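Local coordinates for beta-Ala-His dipeptidase (Homo sapiens, PDB 3DLJ), which hydrolyses carnosine, anserine and other Xaa-His dipeptides as a secreted, zinc-dependent dipeptidase of the M20 metallopeptidase family, at residues L149-A154 with Y467-T471. Numbering follows the deposited sequence.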
# COMPACT_ATOMS: atom_id res chain seq x y z
N LEU A 149 -7.53 -10.16 -8.32
CA LEU A 149 -7.92 -11.15 -9.34
C LEU A 149 -7.48 -12.55 -8.98
O LEU A 149 -8.17 -13.49 -9.30
CB LEU A 149 -7.40 -10.76 -10.73
CG LEU A 149 -8.33 -9.79 -11.48
CD1 LEU A 149 -7.66 -9.24 -12.75
CD2 LEU A 149 -9.67 -10.48 -11.81
N ALA A 150 -6.33 -12.68 -8.32
CA ALA A 150 -5.85 -13.97 -7.85
C ALA A 150 -6.84 -14.61 -6.88
O ALA A 150 -7.11 -15.82 -6.97
CB ALA A 150 -4.48 -13.83 -7.22
N TRP A 151 -7.38 -13.80 -5.97
CA TRP A 151 -8.45 -14.18 -5.03
C TRP A 151 -9.72 -14.54 -5.77
O TRP A 151 -10.30 -15.61 -5.52
CB TRP A 151 -8.73 -13.03 -4.02
CG TRP A 151 -9.77 -13.36 -2.97
CD1 TRP A 151 -11.12 -13.16 -3.07
CD2 TRP A 151 -9.55 -13.94 -1.66
NE1 TRP A 151 -11.76 -13.58 -1.92
CE2 TRP A 151 -10.82 -14.05 -1.03
CE3 TRP A 151 -8.41 -14.35 -0.95
CZ2 TRP A 151 -10.98 -14.56 0.27
CZ3 TRP A 151 -8.57 -14.86 0.36
CH2 TRP A 151 -9.85 -14.96 0.94
N ILE A 152 -10.15 -13.66 -6.68
CA ILE A 152 -11.35 -13.91 -7.49
C ILE A 152 -11.21 -15.15 -8.38
O ILE A 152 -12.15 -15.94 -8.52
CB ILE A 152 -11.77 -12.66 -8.33
CG1 ILE A 152 -12.42 -11.60 -7.43
CG2 ILE A 152 -12.70 -13.06 -9.50
CD1 ILE A 152 -12.55 -10.19 -8.07
N ASN A 153 -10.03 -15.31 -8.98
CA ASN A 153 -9.76 -16.46 -9.85
C ASN A 153 -9.78 -17.77 -9.06
O ASN A 153 -10.36 -18.73 -9.53
CB ASN A 153 -8.45 -16.28 -10.63
CG ASN A 153 -8.51 -15.13 -11.67
OD1 ASN A 153 -9.57 -14.73 -12.08
ND2 ASN A 153 -7.36 -14.63 -12.09
N ALA A 154 -9.17 -17.81 -7.87
CA ALA A 154 -9.30 -18.96 -6.95
C ALA A 154 -10.77 -19.39 -6.72
O ALA A 154 -11.10 -20.58 -6.83
CB ALA A 154 -8.59 -18.69 -5.60
N TYR A 467 1.46 -14.44 -9.27
CA TYR A 467 0.05 -14.26 -9.58
C TYR A 467 -0.70 -15.60 -9.68
O TYR A 467 -1.81 -15.73 -9.17
CB TYR A 467 -0.07 -13.48 -10.90
CG TYR A 467 -1.46 -13.25 -11.44
CD1 TYR A 467 -2.45 -12.60 -10.68
CD2 TYR A 467 -1.78 -13.63 -12.75
CE1 TYR A 467 -3.73 -12.36 -11.19
CE2 TYR A 467 -3.05 -13.39 -13.28
CZ TYR A 467 -4.03 -12.74 -12.48
OH TYR A 467 -5.32 -12.50 -12.99
N ILE A 468 -0.08 -16.58 -10.33
CA ILE A 468 -0.68 -17.90 -10.54
C ILE A 468 -0.56 -18.82 -9.33
O ILE A 468 -1.55 -19.42 -8.91
CB ILE A 468 -0.10 -18.57 -11.81
CG1 ILE A 468 -0.42 -17.71 -13.04
CG2 ILE A 468 -0.64 -19.99 -11.98
CD1 ILE A 468 -1.93 -17.43 -13.25
N GLU A 469 0.64 -18.92 -8.76
CA GLU A 469 0.85 -19.67 -7.53
C GLU A 469 0.10 -19.07 -6.35
O GLU A 469 -0.31 -19.80 -5.44
CB GLU A 469 2.34 -19.79 -7.21
CG GLU A 469 3.12 -20.67 -8.22
CD GLU A 469 2.55 -22.11 -8.38
OE1 GLU A 469 2.20 -22.52 -9.51
OE2 GLU A 469 2.47 -22.83 -7.38
N GLY A 470 -0.10 -17.74 -6.38
CA GLY A 470 -0.87 -17.03 -5.36
C GLY A 470 -2.35 -17.32 -5.43
O GLY A 470 -3.02 -17.30 -4.42
N THR A 471 -2.87 -17.55 -6.64
CA THR A 471 -4.21 -18.06 -6.84
C THR A 471 -4.42 -19.41 -6.13
O THR A 471 -5.45 -19.63 -5.48
CB THR A 471 -4.56 -18.17 -8.36
OG1 THR A 471 -4.26 -16.92 -9.03
CG2 THR A 471 -6.02 -18.55 -8.58
O HOH W 1 -5.01 -15.49 -11.05
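A150 and T471 mark the near point between two helical segments, their CA atoms 4.5 Å apart. The axes of 149-154 and 467-471 approach to 8.6 Å and cross at -47°, a close helix-helix packing consistent with the small residues A150, A154 and G470 at the crossing. T471 lies in the crossing. Its CG2, anti to the backbone N, reaches A150 O and A154 N, which are bonded to each other within the other helix, and comes to 3.3 Å from A154 N; it also packs against the CB atoms of N153 and A154. A154 CB in turn sits 3.3 Å from T471 O.

T471 OG1 packs against A150 CA and CB while donating to Y467 O, one turn earlier in its own helix, at 2.7 Å and in the carbonyl plane; that oxygen also accepts from T471 N. A water completes a directed relay, receiving a hydrogen from N153 ND2 (2.7 Å) and giving one to T471 OG1 (2.6 Å). It lies over one face of the Y467 ring, offset toward the rim. With CG anti to the backbone N (chi1 177°), Y467 brings its ring end alongside L149 and A150: L149 CB meets the ring edge, 4.0 Å from CE1, and A150 CB touches CD1. The N153 amide stands steeply to this ring, planes 70° apart, and Y467 OH is hydrogen-bonded to F27 O of helix 24-35.

A valine in place of T471 would probably leave the water without its acceptor and Y467 O without its side-chain donor.

The contact joins helix 141-160, whose W151 stacks on F107 of the central sheet, to the C-terminal helix 464-482. N153 ND2 and T471 OG1 are joined through one water, in a contact otherwise made by methyl groups against the opposing backbone and by the Y467 ring.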